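Local coordinates for protein alginate lyase (Aplysia kurodai, PDB 5GMT) that probably cleaves the polymannuronate of alginate, as a eukaryotic alginate lyase of polysaccharide lyase family 14, at residues Asn132-Arg144 and His237-Gly249. Residues are numbered along the deposited sequence; the frame is centred on the assembly and turned at random.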
loop_
_atom_site.group_PDB
_atom_site.type_symbol
_atom_site.label_atom_id
_atom_site.label_comp_id
_atom_site.label_asym_id
_atom_site.label_seq_id
_atom_site.Cartn_x
_atom_site.Cartn_y
_atom_site.Cartn_z
ATOM N N ASN A 132 10.150 -13.246 -0.048
ATOM C CA ASN A 132 9.006 -13.480 -0.922
ATOM C C ASN A 132 8.643 -14.963 -0.978
ATOM O O ASN A 132 8.698 -15.584 -2.045
ATOM C CB ASN A 132 9.295 -12.957 -2.328
ATOM C CG ASN A 132 8.028 -12.857 -3.192
ATOM O OD1 ASN A 132 6.975 -12.433 -2.722
ATOM N ND2 ASN A 132 8.131 -13.276 -4.450
ATOM N N PRO A 133 8.251 -15.527 0.169
ATOM C CA PRO A 133 7.937 -16.956 0.211
ATOM C C PRO A 133 6.620 -17.226 -0.479
ATOM O O PRO A 133 5.878 -16.295 -0.780
ATOM C CB PRO A 133 7.833 -17.248 1.704
ATOM C CG PRO A 133 7.284 -15.946 2.267
ATOM C CD PRO A 133 7.989 -14.869 1.468
ATOM N N SER A 134 6.325 -18.497 -0.704
ATOM C CA SER A 134 5.128 -18.873 -1.422
ATOM C C SER A 134 3.920 -18.893 -0.507
ATOM O O SER A 134 3.053 -19.749 -0.648
ATOM C CB SER A 134 5.319 -20.255 -2.060
ATOM O OG SER A 134 4.311 -20.508 -3.019
ATOM N N SER A 135 3.876 -17.968 0.449
ATOM C CA SER A 135 2.779 -17.907 1.407
ATOM C C SER A 135 1.974 -16.613 1.301
ATOM O O SER A 135 0.976 -16.435 2.006
ATOM C CB SER A 135 3.323 -18.053 2.838
ATOM O OG SER A 135 4.230 -17.007 3.124
ATOM N N CYS A 136 2.396 -15.711 0.421
ATOM C CA CYS A 136 1.811 -14.377 0.427
ATOM C C CYS A 136 1.993 -13.638 -0.884
ATOM O O CYS A 136 2.761 -14.054 -1.753
ATOM C CB CYS A 136 2.419 -13.552 1.576
ATOM S SG CYS A 136 4.244 -13.520 1.617
ATOM N N PHE A 137 1.268 -12.536 -1.018
ATOM C CA PHE A 137 1.585 -11.516 -2.014
ATOM C C PHE A 137 1.307 -10.154 -1.377
ATOM O O PHE A 137 0.445 -10.045 -0.512
ATOM C CB PHE A 137 0.767 -11.719 -3.293
ATOM C CG PHE A 137 -0.724 -11.626 -3.081
ATOM C CD1 PHE A 137 -1.450 -12.728 -2.637
ATOM C CD2 PHE A 137 -1.398 -10.440 -3.330
ATOM C CE1 PHE A 137 -2.822 -12.642 -2.443
ATOM C CE2 PHE A 137 -2.773 -10.345 -3.136
ATOM C CZ PHE A 137 -3.486 -11.452 -2.688
ATOM N N SER A 138 2.039 -9.121 -1.767
ATOM C CA SER A 138 1.731 -7.804 -1.217
ATOM C C SER A 138 1.723 -6.776 -2.326
ATOM O O SER A 138 2.524 -6.854 -3.262
ATOM C CB SER A 138 2.720 -7.417 -0.111
ATOM O OG SER A 138 4.029 -7.212 -0.607
ATOM N N LEU A 139 0.807 -5.817 -2.211
ATOM C CA LEU A 139 0.561 -4.872 -3.283
ATOM C C LEU A 139 0.511 -3.446 -2.755
ATOM O O LEU A 139 -0.432 -2.703 -3.029
ATOM C CB LEU A 139 -0.744 -5.220 -4.008
ATOM C CG LEU A 139 -0.788 -6.634 -4.615
ATOM C CD1 LEU A 139 -2.217 -7.045 -5.017
ATOM C CD2 LEU A 139 0.185 -6.772 -5.799
ATOM N N ARG A 140 1.524 -3.075 -1.984
ATOM C CA ARG A 140 1.718 -1.673 -1.605
ATOM C C ARG A 140 1.912 -0.767 -2.824
ATOM O O ARG A 140 2.187 -1.230 -3.931
ATOM C CB ARG A 140 2.926 -1.540 -0.682
ATOM C CG ARG A 140 2.750 -2.228 0.653
ATOM C CD ARG A 140 4.043 -2.180 1.427
ATOM N NE ARG A 140 5.055 -3.077 0.864
ATOM C CZ ARG A 140 6.267 -3.261 1.369
ATOM N NH1 ARG A 140 6.647 -2.620 2.476
ATOM N NH2 ARG A 140 7.106 -4.097 0.762
ATOM N N LEU A 141 1.731 0.531 -2.609
ATOM C CA LEU A 141 2.122 1.528 -3.600
ATOM C C LEU A 141 3.475 2.078 -3.182
ATOM O O LEU A 141 3.904 1.893 -2.038
ATOM C CB LEU A 141 1.075 2.645 -3.709
ATOM C CG LEU A 141 -0.147 2.446 -4.617
ATOM C CD1 LEU A 141 -0.943 1.230 -4.193
ATOM C CD2 LEU A 141 -1.038 3.696 -4.584
ATOM N N MET A 142 4.171 2.723 -4.107
ATOM C CA MET A 142 5.367 3.467 -3.743
ATOM C C MET A 142 5.330 4.815 -4.418
ATOM O O MET A 142 4.700 4.959 -5.463
ATOM C CB MET A 142 6.648 2.723 -4.140
ATOM C CG MET A 142 7.168 1.755 -3.084
ATOM S SD MET A 142 8.876 1.231 -3.388
ATOM C CE MET A 142 9.765 2.773 -3.194
ATOM N N TRP A 143 5.968 5.810 -3.809
ATOM C CA TRP A 143 6.336 6.995 -4.573
ATOM C C TRP A 143 7.790 6.832 -4.965
ATOM O O TRP A 143 8.504 5.963 -4.446
ATOM C CB TRP A 143 6.106 8.304 -3.794
ATOM C CG TRP A 143 7.072 8.581 -2.668
ATOM C CD1 TRP A 143 8.315 9.159 -2.760
ATOM C CD2 TRP A 143 6.857 8.320 -1.278
ATOM N NE1 TRP A 143 8.888 9.250 -1.512
ATOM C CE2 TRP A 143 8.009 8.750 -0.584
ATOM C CE3 TRP A 143 5.799 7.758 -0.551
ATOM C CZ2 TRP A 143 8.136 8.630 0.801
ATOM C CZ3 TRP A 143 5.925 7.650 0.828
ATOM C CH2 TRP A 143 7.088 8.079 1.488
ATOM N N ARG A 144 8.204 7.642 -5.923
ATOM C CA ARG A 144 9.562 7.600 -6.411
ATOM C C ARG A 144 10.050 9.022 -6.558
ATOM O O ARG A 144 9.402 9.966 -6.088
ATOM C CB ARG A 144 9.641 6.856 -7.748
ATOM C CG ARG A 144 9.353 5.361 -7.661
ATOM C CD ARG A 144 10.548 4.588 -7.107
ATOM N NE ARG A 144 10.255 3.163 -6.951
ATOM C CZ ARG A 144 11.107 2.272 -6.444
ATOM N NH1 ARG A 144 10.756 0.996 -6.322
ATOM N NH2 ARG A 144 12.318 2.659 -6.062
ATOM N N HIS A 237 -5.079 -19.406 -0.990
ATOM C CA HIS A 237 -4.675 -17.993 -0.843
ATOM C C HIS A 237 -5.793 -17.045 -1.266
ATOM O O HIS A 237 -6.427 -17.238 -2.314
ATOM C CB HIS A 237 -3.425 -17.675 -1.676
ATOM C CG HIS A 237 -2.179 -18.339 -1.184
ATOM N ND1 HIS A 237 -0.932 -18.059 -1.704
ATOM C CD2 HIS A 237 -1.986 -19.273 -0.222
ATOM C CE1 HIS A 237 -0.025 -18.787 -1.080
ATOM N NE2 HIS A 237 -0.637 -19.540 -0.184
ATOM N N HIS A 238 -6.022 -16.007 -0.461
ATOM C CA HIS A 238 -7.023 -14.989 -0.773
ATOM C C HIS A 238 -6.553 -13.616 -0.305
ATOM O O HIS A 238 -5.524 -13.498 0.350
ATOM C CB HIS A 238 -8.365 -15.333 -0.121
ATOM C CG HIS A 238 -8.875 -16.693 -0.488
ATOM N ND1 HIS A 238 -9.490 -16.956 -1.696
ATOM C CD2 HIS A 238 -8.850 -17.867 0.186
ATOM C CE1 HIS A 238 -9.828 -18.233 -1.744
ATOM N NE2 HIS A 238 -9.454 -18.806 -0.613
ATOM N N LEU A 239 -7.301 -12.578 -0.654
ATOM C CA LEU A 239 -6.979 -11.238 -0.168
ATOM C C LEU A 239 -7.354 -11.163 1.300
ATOM O O LEU A 239 -8.400 -11.680 1.692
ATOM C CB LEU A 239 -7.718 -10.176 -0.982
ATOM C CG LEU A 239 -7.099 -9.913 -2.351
ATOM C CD1 LEU A 239 -8.164 -9.437 -3.339
ATOM C CD2 LEU A 239 -5.977 -8.886 -2.215
ATOM N N ARG A 240 -6.505 -10.530 2.110
ATOM C CA ARG A 240 -6.709 -10.527 3.558
ATOM C C ARG A 240 -7.011 -9.145 4.125
ATOM O O ARG A 240 -7.644 -9.026 5.174
ATOM C CB ARG A 240 -5.476 -11.107 4.257
ATOM C CG ARG A 240 -5.138 -12.554 3.850
ATOM C CD ARG A 240 -6.263 -13.520 4.238
ATOM N NE ARG A 240 -5.981 -14.876 3.769
ATOM C CZ ARG A 240 -6.899 -15.828 3.633
ATOM N NH1 ARG A 240 -8.166 -15.584 3.955
ATOM N NH2 ARG A 240 -6.548 -17.018 3.161
ATOM N N GLY A 241 -6.564 -8.092 3.446
ATOM C CA GLY A 241 -6.784 -6.764 3.980
ATOM C C GLY A 241 -5.738 -5.761 3.559
ATOM O O GLY A 241 -5.130 -5.907 2.507
ATOM N N MET A 242 -5.517 -4.757 4.407
ATOM C CA MET A 242 -4.626 -3.649 4.079
ATOM C C MET A 242 -3.268 -3.796 4.746
ATOM O O MET A 242 -3.181 -4.034 5.956
ATOM C CB MET A 242 -5.231 -2.309 4.499
ATOM C CG MET A 242 -4.290 -1.127 4.207
ATOM S SD MET A 242 -4.880 0.480 4.781
ATOM C CE MET A 242 -5.083 0.175 6.530
ATOM N N PHE A 243 -2.220 -3.654 3.940
ATOM C CA PHE A 243 -0.842 -3.583 4.425
ATOM C C PHE A 243 -0.518 -2.103 4.560
ATOM O O PHE A 243 -0.160 -1.464 3.584
ATOM C CB PHE A 243 0.086 -4.348 3.454
ATOM C CG PHE A 243 1.549 -4.393 3.849
ATOM C CD1 PHE A 243 1.979 -4.009 5.105
ATOM C CD2 PHE A 243 2.469 -4.991 2.989
ATOM C CE1 PHE A 243 3.334 -4.090 5.447
ATOM C CE2 PHE A 243 3.817 -5.104 3.336
ATOM C CZ PHE A 243 4.247 -4.658 4.551
ATOM N N PHE A 244 -0.723 -1.551 5.756
ATOM C CA PHE A 244 -0.348 -0.156 5.987
ATOM C C PHE A 244 1.156 -0.109 6.128
ATOM O O PHE A 244 1.729 -0.760 6.998
ATOM C CB PHE A 244 -1.027 0.449 7.220
ATOM C CG PHE A 244 -0.781 1.936 7.364
ATOM C CD1 PHE A 244 -1.668 2.853 6.815
ATOM C CD2 PHE A 244 0.348 2.410 8.019
ATOM C CE1 PHE A 244 -1.443 4.227 6.931
ATOM C CE2 PHE A 244 0.576 3.790 8.138
ATOM C CZ PHE A 244 -0.322 4.685 7.590
ATOM N N SER A 245 1.801 0.666 5.266
ATOM C CA SER A 245 3.253 0.668 5.205
ATOM C C SER A 245 3.695 2.005 4.640
ATOM O O SER A 245 3.307 2.347 3.541
ATOM C CB SER A 245 3.735 -0.485 4.323
ATOM O OG SER A 245 5.140 -0.576 4.289
ATOM N N THR A 246 4.482 2.771 5.387
ATOM C CA THR A 246 4.992 4.025 4.841
ATOM C C THR A 246 6.278 4.444 5.568
ATOM O O THR A 246 6.362 4.470 6.807
ATOM C CB THR A 246 3.903 5.153 4.896
ATOM O OG1 THR A 246 4.315 6.275 4.100
ATOM C CG2 THR A 246 3.613 5.602 6.335
ATOM N N PHE A 247 7.287 4.725 4.752
ATOM C CA PHE A 247 8.626 5.082 5.182
ATOM C C PHE A 247 9.392 5.391 3.906
ATOM O O PHE A 247 8.972 4.975 2.824
ATOM C CB PHE A 247 9.294 3.948 5.967
ATOM C CG PHE A 247 9.325 2.635 5.235
ATOM C CD1 PHE A 247 8.331 1.685 5.445
ATOM C CD2 PHE A 247 10.346 2.348 4.343
ATOM C CE1 PHE A 247 8.359 0.468 4.772
ATOM C CE2 PHE A 247 10.387 1.142 3.678
ATOM C CZ PHE A 247 9.392 0.195 3.894
ATOM N N PHE A 248 10.490 6.130 4.025
ATOM C CA PHE A 248 11.357 6.381 2.876
ATOM C C PHE A 248 12.261 5.172 2.639
ATOM O O PHE A 248 12.753 4.556 3.591
ATOM C CB PHE A 248 12.201 7.647 3.097
ATOM C CG PHE A 248 11.455 8.925 2.846
ATOM C CD1 PHE A 248 10.475 9.360 3.734
ATOM C CD2 PHE A 248 11.736 9.697 1.726
ATOM C CE1 PHE A 248 9.780 10.542 3.501
ATOM C CE2 PHE A 248 11.049 10.875 1.489
ATOM C CZ PHE A 248 10.065 11.297 2.378
ATOM N N GLY A 249 12.469 4.822 1.371
ATOM C CA GLY A 249 13.394 3.752 1.039
ATOM C C GLY A 249 12.720 2.502 0.506
ATOM O O GLY A 249 11.487 2.438 0.451
HETATM O O HOH W 1 1.433 -21.224 0.941
#
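Phe243 lays one ring face against Arg140, whose CD stands 3.8 Å from the ring centroid in a CH-pi contact, while Ser138 CB meets the ring edge. The Arg140 guanidinium has Phe243 CE2 over one face, the two planes only 16° apart, and at its edge NH1 donates a nearly straight, in-plane hydrogen bond to Ser245 OG (3.1 Å), a hydroxyl small enough to fit there. A bend at chi3 (-72°) folds the arginine over the ring, where its long chain offers both apolar carbons and a flat cation. A leucine here would probably leave Ser245 OG without this donor and Phe243 without the flat group over its face.

Trp143 turns its broad apolar edge to Phe248, CZ2 lying over the ring centre in an edge-to-face pair with planes at 76°, while Trp143 NE1 hydrogen-bonds to Phe106 O. Toward the opposite end, the buried phenyl edge of Phe137 suits a leucine methyl, CZ meeting Leu239 CD2 at 3.6 Å. The His237 imidazole has Ser135 O over one face and, at its edge, Ser134 O and a water that joins NE2 to this carbonyl.

The strand axes come within 7.7 Å, with strand 110-118 between them, so side chains bridge next-but-one neighbours of an antiparallel sheet, consistent with this family's concanavalin-like beta-sandwich.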